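Local coordinates for bazooka, isoform C,LD29223p (Drosophila melanogaster, PDB 5OAK), which is a cell polarity protein whose first PDZ domain binds the PDZ-binding motif of Par6, and probably binds phosphatidylinositol and phosphatidic acid as a whole protein, at residues L9-E14 / L84-L89; L33-V38 / G47-D52; L56-I61 / E73-A78. All coordinates share one frame; numbering follows the deposited sequence. Where two conformers were deposited one is given.

Contact 1: residues L9-E14 / L84-L89; sequences LLIINE and LRVRVL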
loop_
_atom_site.group_PDB
_atom_site.type_symbol
_atom_site.label_atom_id
_atom_site.label_comp_id
_atom_site.label_asym_id
_atom_site.label_seq_id
_atom_site.Cartn_x
_atom_site.Cartn_y
_atom_site.Cartn_z
ATOM N N LEU A 9 5.842 8.348 -1.304
ATOM C CA LEU A 9 6.382 7.584 -2.421
ATOM C C LEU A 9 5.427 7.661 -3.601
ATOM O O LEU A 9 4.223 7.885 -3.444
ATOM C CB LEU A 9 6.565 6.108 -2.046
ATOM C CG LEU A 9 7.383 5.883 -0.773
ATOM C CD1 LEU A 9 7.541 4.369 -0.487
ATOM C CD2 LEU A 9 8.739 6.591 -0.839
ATOM N N LEU A 10 5.974 7.416 -4.786
ATOM C CA LEU A 10 5.162 7.411 -6.001
ATOM C C LEU A 10 5.371 6.079 -6.689
ATOM O O LEU A 10 6.528 5.704 -6.974
ATOM C CB LEU A 10 5.585 8.541 -6.923
ATOM C CG LEU A 10 4.885 8.591 -8.267
ATOM C CD1 LEU A 10 3.396 8.870 -8.125
ATOM C CD2 LEU A 10 5.522 9.630 -9.142
ATOM N N ILE A 11 4.286 5.351 -6.918
ATOM C CA ILE A 11 4.350 4.097 -7.679
ATOM C C ILE A 11 3.568 4.300 -8.960
ATOM O O ILE A 11 2.381 4.654 -8.906
ATOM C CB ILE A 11 3.730 2.905 -6.888
ATOM C CG1 ILE A 11 4.473 2.700 -5.597
ATOM C CG2 ILE A 11 3.795 1.607 -7.683
ATOM C CD1 ILE A 11 3.751 1.637 -4.770
ATOM N N ILE A 12 4.166 4.030 -10.112
ATOM C CA ILE A 12 3.428 4.154 -11.365
ATOM C C ILE A 12 2.524 2.908 -11.512
ATOM O O ILE A 12 2.976 1.780 -11.292
ATOM C CB ILE A 12 4.397 4.274 -12.552
ATOM C CG1 ILE A 12 5.356 5.463 -12.317
ATOM C CG2 ILE A 12 3.652 4.423 -13.891
ATOM C CD1 ILE A 12 4.675 6.779 -11.989
ATOM N N ASN A 13 1.260 3.103 -11.873
ATOM C CA ASN A 13 0.331 1.985 -11.972
ATOM C C ASN A 13 0.324 1.460 -13.399
ATOM O O ASN A 13 0.371 2.220 -14.323
ATOM C CB ASN A 13 -1.069 2.433 -11.549
ATOM C CG ASN A 13 -2.032 1.276 -11.406
ATOM O OD1 ASN A 13 -1.621 0.132 -11.240
ATOM N ND2 ASN A 13 -3.316 1.570 -11.460
ATOM N N GLU A 14 0.429 0.182 -13.553
ATOM C CA GLU A 14 0.329 -0.477 -14.866
ATOM C C GLU A 14 -0.992 -1.212 -14.851
ATOM O O GLU A 14 -1.165 -2.168 -14.080
ATOM C CB GLU A 14 1.494 -1.426 -15.050
ATOM C CG GLU A 14 1.422 -2.147 -16.385
ATOM C CD GLU A 14 2.593 -3.101 -16.579
ATOM O OE1 GLU A 14 3.675 -2.901 -15.957
ATOM O OE2 GLU A 14 2.399 -4.075 -17.328
ATOM N N LEU A 84 -0.016 5.747 -7.851
ATOM C CA LEU A 84 -0.338 5.678 -6.432
ATOM C C LEU A 84 0.643 6.538 -5.667
ATOM O O LEU A 84 1.861 6.301 -5.731
ATOM C CB LEU A 84 -0.228 4.247 -5.903
ATOM C CG LEU A 84 -0.937 3.124 -6.658
ATOM C CD1 LEU A 84 -0.716 1.808 -5.931
ATOM C CD2 LEU A 84 -2.395 3.413 -6.760
ATOM N N ARG A 85 0.127 7.477 -4.917
ATOM C CA ARG A 85 0.922 8.289 -4.002
ATOM C C ARG A 85 0.758 7.657 -2.628
ATOM O O ARG A 85 -0.340 7.662 -2.072
ATOM C CB ARG A 85 0.451 9.745 -4.029
ATOM C CG ARG A 85 0.690 10.359 -5.413
ATOM C CD ARG A 85 -0.059 11.648 -5.666
ATOM N NE ARG A 85 -1.503 11.549 -5.450
ATOM C CZ ARG A 85 -2.373 10.985 -6.290
ATOM N NH1 ARG A 85 -1.966 10.398 -7.438
ATOM N NH2 ARG A 85 -3.660 10.989 -5.957
ATOM N N VAL A 86 1.828 7.085 -2.096
ATOM C CA VAL A 86 1.718 6.229 -0.911
ATOM C C VAL A 86 2.552 6.797 0.198
ATOM O O VAL A 86 3.762 7.004 0.021
ATOM C CB VAL A 86 2.225 4.809 -1.294
ATOM C CG1 VAL A 86 2.073 3.833 -0.145
ATOM C CG2 VAL A 86 1.460 4.297 -2.520
ATOM N N ARG A 87 1.949 7.088 1.338
ATOM C CA ARG A 87 2.729 7.641 2.440
ATOM C C ARG A 87 3.103 6.528 3.395
ATOM O O ARG A 87 2.208 5.763 3.818
ATOM C CB ARG A 87 1.923 8.728 3.187
ATOM C CG ARG A 87 2.761 9.371 4.268
ATOM C CD ARG A 87 2.096 10.700 4.755
ATOM N NE ARG A 87 0.761 10.486 5.293
ATOM C CZ ARG A 87 0.460 10.153 6.551
ATOM N NH1 ARG A 87 1.436 9.965 7.446
ATOM N NH2 ARG A 87 -0.846 9.973 6.901
ATOM N N VAL A 88 4.405 6.382 3.688
ATOM C CA VAL A 88 4.850 5.276 4.526
ATOM C C VAL A 88 5.675 5.748 5.747
ATOM O O VAL A 88 6.341 6.774 5.688
ATOM C CB VAL A 88 5.703 4.218 3.729
ATOM C CG1 VAL A 88 4.921 3.688 2.533
ATOM C CG2 VAL A 88 7.036 4.797 3.277
ATOM N N LEU A 89 5.640 4.948 6.811
ATOM C CA LEU A 89 6.667 5.001 7.852
ATOM C C LEU A 89 7.609 3.851 7.626
ATOM O O LEU A 89 7.153 2.704 7.502
ATOM C CB LEU A 89 6.045 4.865 9.242
ATOM C CG LEU A 89 5.358 6.067 9.820
ATOM C CD1 LEU A 89 4.769 5.739 11.215
ATOM C CD2 LEU A 89 6.356 7.243 9.901
#

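Contact 2: residues L33-V38 / G47-D52; sequences LLVQHV and GRLRRD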
loop_
_atom_site.group_PDB
_atom_site.type_symbol
_atom_site.label_atom_id
_atom_site.label_comp_id
_atom_site.label_asym_id
_atom_site.label_seq_id
_atom_site.Cartn_x
_atom_site.Cartn_y
_atom_site.Cartn_z
ATOM N N LEU A 33 -1.278 -0.594 6.382
ATOM C CA LEU A 33 -0.875 -1.842 5.756
ATOM C C LEU A 33 0.607 -2.021 5.980
ATOM O O LEU A 33 1.394 -1.108 5.706
ATOM C CB LEU A 33 -1.173 -1.819 4.249
ATOM C CG LEU A 33 -2.693 -1.813 3.890
ATOM C CD1 LEU A 33 -2.866 -1.430 2.363
ATOM C CD2 LEU A 33 -3.361 -3.138 4.238
ATOM N N LEU A 34 1.008 -3.200 6.424
ATOM C CA LEU A 34 2.426 -3.530 6.603
ATOM C C LEU A 34 2.949 -4.221 5.349
ATOM O O LEU A 34 2.392 -5.200 4.893
ATOM C CB LEU A 34 2.579 -4.433 7.837
ATOM C CG LEU A 34 3.962 -4.811 8.313
ATOM C CD1 LEU A 34 4.766 -3.589 8.667
ATOM C CD2 LEU A 34 3.764 -5.712 9.536
ATOM N N VAL A 35 4.018 -3.703 4.764
ATOM C CA VAL A 35 4.567 -4.337 3.562
ATOM C C VAL A 35 5.369 -5.586 3.945
ATOM O O VAL A 35 6.314 -5.503 4.736
ATOM C CB VAL A 35 5.436 -3.316 2.788
ATOM C CG1 VAL A 35 6.106 -3.998 1.538
ATOM C CG2 VAL A 35 4.558 -2.120 2.354
ATOM N N GLN A 36 4.984 -6.746 3.408
ATOM C CA GLN A 36 5.725 -7.961 3.720
ATOM C C GLN A 36 6.768 -8.273 2.659
ATOM O O GLN A 36 7.842 -8.784 2.960
ATOM C CB GLN A 36 4.766 -9.143 3.847
ATOM C CG GLN A 36 3.792 -9.040 5.005
ATOM C CD GLN A 36 4.494 -9.074 6.348
ATOM O OE1 GLN A 36 4.712 -8.038 6.973
ATOM N NE2 GLN A 36 4.849 -10.271 6.799
ATOM N N HIS A 37 6.506 -7.940 1.421
ATOM C CA HIS A 37 7.435 -8.299 0.370
ATOM C C HIS A 37 7.276 -7.353 -0.783
ATOM O O HIS A 37 6.155 -6.891 -1.044
ATOM C CB HIS A 37 7.191 -9.721 -0.105
ATOM C CG HIS A 37 8.265 -10.229 -0.988
ATOM N ND1 HIS A 37 8.090 -10.412 -2.347
ATOM C CD2 HIS A 37 9.558 -10.536 -0.726
ATOM C CE1 HIS A 37 9.215 -10.863 -2.878
ATOM N NE2 HIS A 37 10.120 -10.943 -1.921
ATOM N N VAL A 38 8.406 -7.047 -1.427
ATOM C CA VAL A 38 8.416 -6.219 -2.626
ATOM C C VAL A 38 9.206 -7.013 -3.672
ATOM O O VAL A 38 10.365 -7.432 -3.426
ATOM C CB VAL A 38 9.076 -4.853 -2.369
ATOM C CG1 VAL A 38 9.073 -4.033 -3.641
ATOM C CG2 VAL A 38 8.313 -4.095 -1.249
ATOM N N GLY A 47 9.434 2.446 -6.952
ATOM C CA GLY A 47 8.911 3.554 -6.169
ATOM C C GLY A 47 9.447 3.620 -4.752
ATOM O O GLY A 47 9.038 4.506 -3.985
ATOM N N ARG A 48 10.379 2.730 -4.427
ATOM C CA ARG A 48 11.129 2.721 -3.158
ATOM C C ARG A 48 10.345 2.175 -1.974
ATOM O O ARG A 48 10.690 2.428 -0.836
ATOM C CB ARG A 48 11.699 4.114 -2.818
ATOM C CG ARG A 48 12.478 4.731 -3.991
ATOM C CD ARG A 48 13.339 5.937 -3.513
ATOM N NE ARG A 48 13.913 5.703 -2.177
ATOM C CZ ARG A 48 15.136 5.245 -1.931
ATOM N NH1 ARG A 48 15.514 5.063 -0.677
ATOM N NH2 ARG A 48 15.981 4.984 -2.928
ATOM N N LEU A 49 9.317 1.386 -2.248
ATOM C CA LEU A 49 8.652 0.611 -1.202
ATOM C C LEU A 49 9.602 -0.484 -0.707
ATOM O O LEU A 49 10.327 -1.114 -1.508
ATOM C CB LEU A 49 7.368 -0.033 -1.741
ATOM C CG LEU A 49 6.099 0.783 -1.668
ATOM C CD1 LEU A 49 5.006 -0.038 -2.292
ATOM C CD2 LEU A 49 5.646 1.120 -0.241
ATOM N N ARG A 50 9.593 -0.739 0.593
ATOM C CA ARG A 50 10.445 -1.755 1.220
ATOM C C ARG A 50 9.689 -2.584 2.235
ATOM O O ARG A 50 8.720 -2.110 2.841
ATOM C CB ARG A 50 11.628 -1.101 1.899
ATOM C CG ARG A 50 12.528 -0.427 0.895
ATOM C CD ARG A 50 13.891 -0.254 1.407
ATOM N NE ARG A 50 13.937 0.858 2.329
ATOM C CZ ARG A 50 14.129 2.124 1.976
ATOM N NH1 ARG A 50 14.272 2.453 0.694
ATOM N NH2 ARG A 50 14.186 3.056 2.921
ATOM N N ARG A 51 10.141 -3.824 2.418
ATOM C CA ARG A 51 9.639 -4.673 3.487
ATOM C C ARG A 51 9.637 -3.908 4.829
ATOM O O ARG A 51 10.581 -3.158 5.134
ATOM C CB ARG A 51 10.472 -5.946 3.582
ATOM C CG ARG A 51 10.045 -6.852 4.731
ATOM C CD ARG A 51 10.776 -8.192 4.726
ATOM N NE ARG A 51 10.581 -8.911 5.991
ATOM C CZ ARG A 51 9.514 -9.655 6.322
ATOM N NH1 ARG A 51 8.480 -9.810 5.480
ATOM N NH2 ARG A 51 9.491 -10.262 7.511
ATOM N N ASP A 52 8.577 -4.117 5.607
ATOM C CA ASP A 52 8.351 -3.469 6.913
ATOM C C ASP A 52 7.960 -1.969 6.839
ATOM O O ASP A 52 7.719 -1.362 7.885
ATOM C CB ASP A 52 9.566 -3.663 7.850
ATOM C CG ASP A 52 9.780 -5.120 8.239
ATOM O OD1 ASP A 52 8.782 -5.838 8.452
ATOM O OD2 ASP A 52 10.958 -5.546 8.318
#

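Contact 3: residues L56-I61 / E73-A78; sequences LEINGI and EQLRRA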
loop_
_atom_site.group_PDB
_atom_site.type_symbol
_atom_site.label_atom_id
_atom_site.label_comp_id
_atom_site.label_asym_id
_atom_site.label_seq_id
_atom_site.Cartn_x
_atom_site.Cartn_y
_atom_site.Cartn_z
ATOM N N LEU A 56 0.355 4.332 5.347
ATOM C CA LEU A 56 -0.624 5.080 6.127
ATOM C C LEU A 56 -1.695 5.755 5.279
ATOM O O LEU A 56 -2.759 6.095 5.781
ATOM C CB LEU A 56 0.085 6.135 6.970
ATOM C CG LEU A 56 1.120 5.608 7.957
ATOM C CD1 LEU A 56 1.669 6.754 8.788
ATOM C CD2 LEU A 56 0.502 4.546 8.848
ATOM N N GLU A 57 -1.401 5.967 4.006
ATOM C CA GLU A 57 -2.277 6.806 3.184
ATOM C C GLU A 57 -2.060 6.464 1.730
ATOM O O GLU A 57 -0.897 6.227 1.314
ATOM C CB GLU A 57 -1.976 8.300 3.458
ATOM C CG GLU A 57 -2.835 9.313 2.738
ATOM C CD GLU A 57 -2.509 10.744 3.178
ATOM O OE1 GLU A 57 -2.893 11.718 2.497
ATOM O OE2 GLU A 57 -1.857 10.896 4.229
ATOM N N ILE A 58 -3.144 6.432 0.950
ATOM C CA ILE A 58 -3.027 6.143 -0.483
ATOM C C ILE A 58 -3.836 7.166 -1.236
ATOM O O ILE A 58 -5.029 7.295 -0.990
ATOM C CB ILE A 58 -3.513 4.714 -0.845
ATOM C CG1 ILE A 58 -2.691 3.690 -0.052
ATOM C CG2 ILE A 58 -3.340 4.477 -2.393
ATOM C CD1 ILE A 58 -3.185 2.295 -0.227
ATOM N N ASN A 59 -3.178 7.915 -2.126
ATOM C CA ASN A 59 -3.846 8.940 -2.940
ATOM C C ASN A 59 -4.692 9.860 -2.063
ATOM O O ASN A 59 -5.851 10.194 -2.370
ATOM C CB ASN A 59 -4.679 8.313 -4.067
ATOM C CG ASN A 59 -3.800 7.748 -5.141
ATOM O OD1 ASN A 59 -2.606 7.880 -5.052
ATOM N ND2 ASN A 59 -4.364 7.127 -6.154
ATOM N N GLY A 60 -4.104 10.248 -0.936
ATOM C CA GLY A 60 -4.722 11.213 -0.038
ATOM C C GLY A 60 -5.757 10.683 0.935
ATOM O O GLY A 60 -6.252 11.441 1.778
ATOM N N ILE A 61 -6.036 9.384 0.866
ATOM C CA ILE A 61 -7.048 8.748 1.723
ATOM C C ILE A 61 -6.278 8.089 2.882
ATOM O O ILE A 61 -5.520 7.117 2.686
ATOM C CB ILE A 61 -7.909 7.724 0.995
ATOM C CG1 ILE A 61 -8.607 8.364 -0.215
ATOM C CG2 ILE A 61 -8.916 7.080 1.972
ATOM C CD1 ILE A 61 -9.385 9.598 0.129
ATOM N N GLU A 73 -11.451 -1.527 -0.408
ATOM C CA GLU A 73 -12.184 -0.716 -1.381
ATOM C C GLU A 73 -11.370 0.481 -1.830
ATOM O O GLU A 73 -11.383 0.835 -3.004
ATOM C CB GLU A 73 -13.524 -0.235 -0.817
ATOM C CG GLU A 73 -14.358 0.593 -1.822
ATOM C CD GLU A 73 -14.514 -0.055 -3.209
ATOM O OE1 GLU A 73 -14.710 -1.288 -3.293
ATOM O OE2 GLU A 73 -14.451 0.676 -4.227
ATOM N N GLN A 74 -10.681 1.155 -0.918
ATOM C CA GLN A 74 -9.902 2.287 -1.357
ATOM C C GLN A 74 -8.704 1.842 -2.207
ATOM O O GLN A 74 -8.323 2.555 -3.121
ATOM C CB GLN A 74 -9.510 3.120 -0.134
ATOM C CG GLN A 74 -10.776 3.703 0.521
ATOM C CD GLN A 74 -11.679 4.460 -0.495
ATOM O OE1 GLN A 74 -12.878 4.222 -0.589
ATOM N NE2 GLN A 74 -11.086 5.344 -1.246
ATOM N N LEU A 75 -8.136 0.655 -1.940
ATOM C CA LEU A 75 -7.096 0.138 -2.833
ATOM C C LEU A 75 -7.648 -0.081 -4.235
ATOM O O LEU A 75 -6.992 0.232 -5.221
ATOM C CB LEU A 75 -6.554 -1.187 -2.358
ATOM C CG LEU A 75 -5.651 -1.011 -1.181
ATOM C CD1 LEU A 75 -5.414 -2.375 -0.504
ATOM C CD2 LEU A 75 -4.349 -0.431 -1.655
ATOM N N ARG A 76 -8.824 -0.688 -4.312
ATOM C CA ARG A 76 -9.412 -0.949 -5.628
ATOM C C ARG A 76 -9.643 0.359 -6.363
ATOM O O ARG A 76 -9.375 0.473 -7.562
ATOM C CB ARG A 76 -10.736 -1.720 -5.496
ATOM C CG ARG A 76 -10.542 -3.178 -5.103
ATOM C CD ARG A 76 -11.856 -3.998 -5.105
ATOM N NE ARG A 76 -11.700 -5.209 -4.308
ATOM C CZ ARG A 76 -12.166 -5.345 -3.061
ATOM N NH1 ARG A 76 -12.862 -4.359 -2.476
ATOM N NH2 ARG A 76 -11.955 -6.480 -2.401
ATOM N N ARG A 77 -10.139 1.358 -5.663
ATOM C CA ARG A 77 -10.329 2.664 -6.270
ATOM C C ARG A 77 -9.021 3.297 -6.757
ATOM O O ARG A 77 -8.933 3.789 -7.894
ATOM C CB ARG A 77 -11.027 3.610 -5.295
ATOM C CG ARG A 77 -12.480 3.397 -5.214
ATOM C CD ARG A 77 -13.094 4.674 -4.594
ATOM N NE ARG A 77 -14.544 4.662 -4.686
ATOM C CZ ARG A 77 -15.357 4.698 -3.643
ATOM N NH1 ARG A 77 -14.856 4.784 -2.429
ATOM N NH2 ARG A 77 -16.674 4.671 -3.821
ATOM N N ALA A 78 -7.994 3.252 -5.923
ATOM C CA ALA A 78 -6.718 3.835 -6.274
ATOM C C ALA A 78 -6.131 3.136 -7.486
ATOM O O ALA A 78 -5.416 3.775 -8.290
ATOM C CB ALA A 78 -5.742 3.728 -5.090
#

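Contact 1: residues L9-E14 / L84-L89
Strands 9-12 and 84-89 of the Bazooka PDZ domain run antiparallel, their axes 146° apart and 4.8 Å from each other at the closest. L9 with V86 and I11 with L84 are hydrogen-bonded pairs, each with two backbone bonds. I11 N reaches L84 O at 2.9 Å with an N-H...O angle of 174°, and the donor lies in the carbonyl plane. At the other end L9 N meets V86 O at 2.8 Å, but the donor stands above the carbonyl plane. L10 and R85 form the non-hydrogen-bonded pair between them. L9, I11, L84 and V86 are buried on one face of the sheet. L9 and V88 cross at about a right angle, and L9 CD1 touches V88 CG2 at 3.8 Å. I11 has CG1 anti to its carbonyl carbon and an extended chi2, which carry CD1 to V86 CG2 at 4.2 Å, the side chains crossing obliquely. On the other face L10 and R85 lie side by side, L10 CD1 against R85 CG at 4.1 Å. Pairing the first and last strands is characteristic of the PDZ fold. L49 covers L9 and I11 on the buried face. Strand 54-58 flanks strand 83-89 on its other edge, with I55 against V86 and V88.

Contact 2: residues L33-V38 / G47-D52
R51 holds CG anti to its backbone N (chi1 177°) and stays extended as far as NE, so the side chain reaches across the line of strand 33-38, past the carbonyl of Q36. A turn at chi4 then presents NH1 to the backbone of Q36. NH1 donates to Q36 O at 2.8 Å with an N-H...O angle of 157°. The acceptor lies at the guanidinium edge, and the donor sits on a lone pair of the carbonyl. The aliphatic part follows the same oxygen, with R51 CG 3.4 Å from Q36 O. One residue on, D52 N binds V35 O at 2.8 Å. Two successive carbonyls of the strand are thus gripped by two successive residues of the loop. Q36 and H37 both face T22 of strand 21-25, a classic beta bulge in the PDZ sheet. After helix 43-46 the chain leaves helical geometry at R48, whose positive phi belongs to a Schellman motif. V35 turns toward the loop, and its CG1 comes to 3.5 Å from R50 O. Its CG2 faces L49 CD2 at 4.3 Å, and both residues are buried. V38 CG2 packs over the backbone of L49, 3.6 Å from L49 O. L34 CD1 closes over D52 O at the other end. V38 also touches A44 and E45 of helix 43-46, and L49 continues inward to L21 and strand 7-12.

Contact 3: residues L56-I61 / E73-A78
OD1 of N59 takes one firm bond, from the backbone N-H of R85 in the neighbouring strand. The amide's other end, ND2, is held by two weak bonds, to S81 OG and E83 O. Three bonds in all therefore tie this carboxamide down and set its rotation. Fixed in this way, ND2 lies 3.8 Å from A78 CB on the helix. N59 and G60 are the corners of a type I' beta turn from I58 to I61, both with positive phi. Backbone bonds in both directions between I58 and I61 close it. I58 carries most of the packing against the helix. It has CG1 anti to its carbonyl carbon (chi1 -59°) and chi2 extended, which sends CD1 to the tip of L75. The two cross obliquely, and I58 CD1 meets L75 CD2 at 3.3 Å, closer than two methyl groups normally pack. The CG2 branch of I58 rests on A78 CB at 3.7 Å. I61 crosses Q74 at about a right angle, I61 CG1 lying 4.0 Å from Q74 NE2. Q74 OE1 accepts a weak bond from R77 NH1. In PDZ domains this helix and the strand like 21-25 line the peptide groove. L75 packs on L115 in the engineered, fused Par6 peptide of the second subunit, consistent with that. Helix 68-78 lies over the end of strand 54-58, while A78 also touches L84 of strand 83-89.

All three contacts lie in the PDZ domain of Bazooka and share its antiparallel sheet. Contact 1 joins the first and last strands of the domain, and the segments of contacts 2 and 3 fall between them in the chain, contact 2 first. Contact 1 is central, with its centre 11 Å from that of contact 2 and 10 Å from that of contact 3. L49 links it to contact 2, and N59 and L56 link it to contact 3 through strand 83-89. Contacts 2 and 3 lie about 16 Å apart, on opposite sides of the chain's centre. They meet where L33 touches L75. L33, too, packs on the fused Par6 peptide of the second subunit, so segments 33-38 and 73-78 both reach the probable peptide groove.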